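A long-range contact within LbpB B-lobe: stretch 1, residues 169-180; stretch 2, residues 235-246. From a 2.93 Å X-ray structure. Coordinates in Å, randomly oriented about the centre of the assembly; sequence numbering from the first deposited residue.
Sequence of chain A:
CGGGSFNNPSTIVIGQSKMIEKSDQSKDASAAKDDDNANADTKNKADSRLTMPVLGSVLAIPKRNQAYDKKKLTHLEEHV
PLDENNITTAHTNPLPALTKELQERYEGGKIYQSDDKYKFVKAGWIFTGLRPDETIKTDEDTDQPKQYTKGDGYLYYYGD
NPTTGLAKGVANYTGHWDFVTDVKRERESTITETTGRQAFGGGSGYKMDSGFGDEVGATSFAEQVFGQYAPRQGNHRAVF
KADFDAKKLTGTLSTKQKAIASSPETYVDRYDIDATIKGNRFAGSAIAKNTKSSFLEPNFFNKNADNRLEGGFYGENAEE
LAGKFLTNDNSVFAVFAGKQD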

# COMPACT_ATOMS: atom_id res chain seq x y z
N GLY A 169 4.15 32.55 4.81
CA GLY A 169 3.46 32.98 3.60
C GLY A 169 2.07 32.38 3.40
O GLY A 169 1.28 32.28 4.34
N VAL A 170 1.77 31.99 2.16
CA VAL A 170 0.50 31.34 1.82
C VAL A 170 0.72 30.14 0.90
O VAL A 170 1.44 30.24 -0.10
CB VAL A 170 -0.48 32.31 1.14
CG1 VAL A 170 -1.72 31.56 0.63
CG2 VAL A 170 -0.87 33.45 2.09
N ALA A 171 0.10 29.01 1.23
CA ALA A 171 0.29 27.78 0.46
C ALA A 171 -1.03 27.06 0.17
O ALA A 171 -2.03 27.29 0.84
CB ALA A 171 1.26 26.84 1.17
N ASN A 172 -1.02 26.20 -0.84
CA ASN A 172 -2.20 25.41 -1.20
C ASN A 172 -1.95 23.92 -1.10
O ASN A 172 -0.90 23.42 -1.51
CB ASN A 172 -2.68 25.76 -2.61
CG ASN A 172 -3.49 27.03 -2.65
OD1 ASN A 172 -3.73 27.66 -1.62
ND2 ASN A 172 -3.93 27.42 -3.85
N TYR A 173 -2.93 23.21 -0.54
CA TYR A 173 -2.81 21.77 -0.37
C TYR A 173 -3.91 21.04 -1.12
O TYR A 173 -5.00 21.59 -1.35
CB TYR A 173 -2.89 21.40 1.11
CG TYR A 173 -1.79 22.00 1.97
CD1 TYR A 173 -0.71 21.23 2.38
CD2 TYR A 173 -1.86 23.31 2.40
CE1 TYR A 173 0.29 21.77 3.18
CE2 TYR A 173 -0.88 23.86 3.21
CZ TYR A 173 0.20 23.09 3.59
OH TYR A 173 1.17 23.64 4.39
N THR A 174 -3.62 19.81 -1.50
CA THR A 174 -4.62 18.91 -2.04
C THR A 174 -4.35 17.48 -1.55
O THR A 174 -3.20 17.09 -1.35
CB THR A 174 -4.67 18.99 -3.59
OG1 THR A 174 -5.32 17.82 -4.10
CG2 THR A 174 -3.28 19.10 -4.18
N GLY A 175 -5.42 16.73 -1.35
CA GLY A 175 -5.33 15.37 -0.85
C GLY A 175 -6.69 14.71 -0.75
O GLY A 175 -7.49 14.75 -1.69
N HIS A 176 -6.97 14.12 0.40
CA HIS A 176 -8.19 13.34 0.54
C HIS A 176 -8.73 13.36 1.97
O HIS A 176 -8.12 13.94 2.87
CB HIS A 176 -7.92 11.90 0.15
CG HIS A 176 -7.26 11.10 1.22
ND1 HIS A 176 -5.98 11.37 1.68
CD2 HIS A 176 -7.70 10.05 1.96
CE1 HIS A 176 -5.67 10.52 2.63
NE2 HIS A 176 -6.69 9.70 2.82
N TRP A 177 -9.89 12.72 2.15
CA TRP A 177 -10.48 12.51 3.46
C TRP A 177 -11.22 11.17 3.47
O TRP A 177 -11.57 10.64 2.41
CB TRP A 177 -11.42 13.65 3.84
CG TRP A 177 -12.61 13.79 2.92
CD1 TRP A 177 -12.59 14.15 1.60
CD2 TRP A 177 -14.00 13.60 3.25
NE1 TRP A 177 -13.87 14.18 1.09
CE2 TRP A 177 -14.75 13.85 2.08
CE3 TRP A 177 -14.67 13.24 4.42
CZ2 TRP A 177 -16.14 13.75 2.05
CZ3 TRP A 177 -16.06 13.13 4.39
CH2 TRP A 177 -16.78 13.39 3.21
N ASP A 178 -11.44 10.63 4.67
CA ASP A 178 -12.23 9.43 4.88
C ASP A 178 -13.17 9.67 6.05
O ASP A 178 -12.95 10.59 6.85
CB ASP A 178 -11.34 8.23 5.19
CG ASP A 178 -10.55 7.74 3.99
OD1 ASP A 178 -11.15 7.11 3.10
OD2 ASP A 178 -9.32 7.98 3.95
N PHE A 179 -14.20 8.85 6.17
CA PHE A 179 -15.18 9.03 7.23
C PHE A 179 -15.86 7.74 7.65
O PHE A 179 -15.95 6.77 6.88
CB PHE A 179 -16.26 10.01 6.76
CG PHE A 179 -17.13 9.47 5.67
CD1 PHE A 179 -16.76 9.60 4.34
CD2 PHE A 179 -18.32 8.81 5.97
CE1 PHE A 179 -17.56 9.09 3.33
CE2 PHE A 179 -19.12 8.30 4.96
CZ PHE A 179 -18.74 8.45 3.64
N VAL A 180 -16.35 7.73 8.89
CA VAL A 180 -17.26 6.69 9.35
C VAL A 180 -18.39 7.36 10.09
O VAL A 180 -18.17 8.29 10.88
CB VAL A 180 -16.56 5.66 10.26
CG1 VAL A 180 -15.98 6.34 11.50
CG2 VAL A 180 -17.53 4.56 10.66
N ASN A 235 -12.16 8.44 -4.17
CA ASN A 235 -13.42 9.07 -4.51
C ASN A 235 -13.78 10.21 -3.54
O ASN A 235 -14.85 10.81 -3.64
CB ASN A 235 -14.55 8.04 -4.55
CG ASN A 235 -14.19 6.81 -5.35
OD1 ASN A 235 -14.01 6.88 -6.57
ND2 ASN A 235 -14.10 5.67 -4.68
N HIS A 236 -12.86 10.49 -2.62
CA HIS A 236 -13.09 11.55 -1.65
C HIS A 236 -11.96 12.59 -1.67
O HIS A 236 -10.84 12.33 -1.22
CB HIS A 236 -13.32 10.96 -0.26
CG HIS A 236 -14.43 9.96 -0.23
ND1 HIS A 236 -14.25 8.64 -0.58
CD2 HIS A 236 -15.75 10.10 0.05
CE1 HIS A 236 -15.40 8.00 -0.49
NE2 HIS A 236 -16.33 8.87 -0.11
N ARG A 237 -12.27 13.75 -2.22
CA ARG A 237 -11.26 14.76 -2.49
C ARG A 237 -11.17 15.79 -1.38
O ARG A 237 -12.19 16.21 -0.82
CB ARG A 237 -11.55 15.46 -3.82
CG ARG A 237 -10.57 16.55 -4.18
CD ARG A 237 -10.78 17.05 -5.60
NE ARG A 237 -9.50 17.22 -6.30
CZ ARG A 237 -9.04 18.38 -6.74
NH1 ARG A 237 -9.75 19.49 -6.58
NH2 ARG A 237 -7.87 18.44 -7.36
N ALA A 238 -9.95 16.20 -1.05
CA ALA A 238 -9.73 17.24 -0.05
C ALA A 238 -8.90 18.36 -0.66
O ALA A 238 -7.93 18.11 -1.37
CB ALA A 238 -9.04 16.67 1.18
N VAL A 239 -9.30 19.60 -0.41
CA VAL A 239 -8.54 20.75 -0.87
C VAL A 239 -8.38 21.77 0.25
O VAL A 239 -9.32 22.00 1.01
CB VAL A 239 -9.19 21.41 -2.11
CG1 VAL A 239 -9.34 22.92 -1.92
CG2 VAL A 239 -8.38 21.11 -3.36
N PHE A 240 -7.20 22.36 0.38
CA PHE A 240 -6.94 23.26 1.49
C PHE A 240 -6.22 24.53 1.06
O PHE A 240 -5.43 24.51 0.10
CB PHE A 240 -6.12 22.57 2.58
CG PHE A 240 -6.68 21.25 3.01
CD1 PHE A 240 -6.26 20.07 2.40
CD2 PHE A 240 -7.62 21.18 4.02
CE1 PHE A 240 -6.78 18.84 2.80
CE2 PHE A 240 -8.14 19.95 4.42
CZ PHE A 240 -7.72 18.78 3.81
N LYS A 241 -6.49 25.63 1.75
CA LYS A 241 -5.73 26.85 1.59
C LYS A 241 -5.21 27.30 2.94
O LYS A 241 -5.98 27.51 3.88
CB LYS A 241 -6.56 27.96 0.95
CG LYS A 241 -5.78 29.25 0.76
CD LYS A 241 -5.71 29.68 -0.72
CE LYS A 241 -6.84 30.63 -1.06
NZ LYS A 241 -6.92 31.69 0.01
N ALA A 242 -3.89 27.43 3.04
CA ALA A 242 -3.24 27.85 4.27
C ALA A 242 -2.70 29.28 4.16
O ALA A 242 -1.80 29.56 3.36
CB ALA A 242 -2.12 26.89 4.65
N ASP A 243 -3.27 30.18 4.96
CA ASP A 243 -2.76 31.54 5.07
C ASP A 243 -2.02 31.67 6.41
O ASP A 243 -2.65 31.91 7.45
CB ASP A 243 -3.90 32.55 4.99
CG ASP A 243 -3.41 33.97 4.76
OD1 ASP A 243 -2.21 34.24 4.99
OD2 ASP A 243 -4.23 34.83 4.36
N PHE A 244 -0.70 31.50 6.37
CA PHE A 244 0.12 31.56 7.57
C PHE A 244 0.25 32.99 8.09
O PHE A 244 0.65 33.22 9.23
CB PHE A 244 1.51 30.96 7.31
CG PHE A 244 1.47 29.54 6.83
CD1 PHE A 244 1.07 28.52 7.67
CD2 PHE A 244 1.84 29.24 5.53
CE1 PHE A 244 1.03 27.20 7.22
CE2 PHE A 244 1.81 27.93 5.07
CZ PHE A 244 1.41 26.91 5.92
N ASP A 245 -0.08 33.95 7.23
CA ASP A 245 -0.05 35.35 7.63
C ASP A 245 -1.32 35.73 8.38
O ASP A 245 -1.27 36.31 9.47
CB ASP A 245 0.14 36.25 6.41
CG ASP A 245 1.48 36.02 5.72
OD1 ASP A 245 2.36 35.38 6.33
OD2 ASP A 245 1.64 36.49 4.57
N ALA A 246 -2.47 35.40 7.80
CA ALA A 246 -3.76 35.67 8.43
C ALA A 246 -4.05 34.65 9.53
O ALA A 246 -5.02 34.79 10.28
CB ALA A 246 -4.87 35.69 7.38

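Neighbouring strands of an antiparallel sheet are held together by their backbones, which set register and spacing, and the side chains then share the room on each face. The pairing of residues 170–180 with 236–243 in the LbpB B-lobe illustrates the principle well, since on one face a large pair, Y173 and F240, lies between two small pairs, and its rings spread beside them.

The register is set by three hydrogen-bonded backbone pairs. A171 and A242 exchange two hydrogen bonds, A171 N to A242 O and A242 N to A171 O, each 2.9 Å long. Y173 and F240 repeat the pattern with the straightest bonds of the set, Y173 N to F240 O and F240 N to Y173 O at 2.9 Å, and G175 and A238 do so again through G175 N to A238 O and A238 N to G175 O, also 2.9 Å. Next to these rungs the carbonyls are approached by alpha carbons, as where V170 CA lies 3.3 Å from A242 O and T174 CA 3.5 Å from A238 O. At the far end, F244 N donates to G169 O at 2.9 Å, extending the contact just beyond the paired strand.

The face carrying A171, Y173, F240 and A242 shows the packing most clearly. Directly paired, Y173 and F240 meet at their bases, with Y173 CB 3.7 Å from F240 CB, and from there the rings part along the strands, Y173 toward A242 and F240 the opposite way, lying low toward G175 and A238. The edge of the Y173 ring abuts the A242 methyl, side by side with it, its CE2 3.6 Å from A242 CB. Farther along, Y173 OH reaches the edge of the F244 ring, 3.6 Å from F244 CZ, while A171 CB sits 4.1 Å from F244 CE2. Two small methyls thus border the Y173 and F244 rings. G175, lacking a side chain, leaves a hollow toward which the F240 ring leans, beside A238 CB.

The other face, with V170, N172, T174, V239, K241 and D243, is more exposed. V170 CG2 approaches D243 OD1 at 3.3 Å, and T174 CB stands 4.3 Å from V239 CG2. The same D243 OD1 accepts a hydrogen bond from A246 N at 3.1 Å and a weak one from D245 N, also at 3.1 Å, bracing the turn that follows the strand.

Beyond G175 aromatic packing takes over. H236 points toward the first strand and is the most extensively covered residue in the contact. Its CB rests over a face of W177, 3.8 Å from the centroid of the five-membered ring, and the edge of its imidazole is directed at the face of the six-membered ring, the planes standing at 89°. F179 in turn presents its edge to the face of H236 in an offset edge-to-face pair, with F179 CE1 3.7 Å from H236 NE2. The histidine therefore meets both larger rings on one side, touching each in a different way.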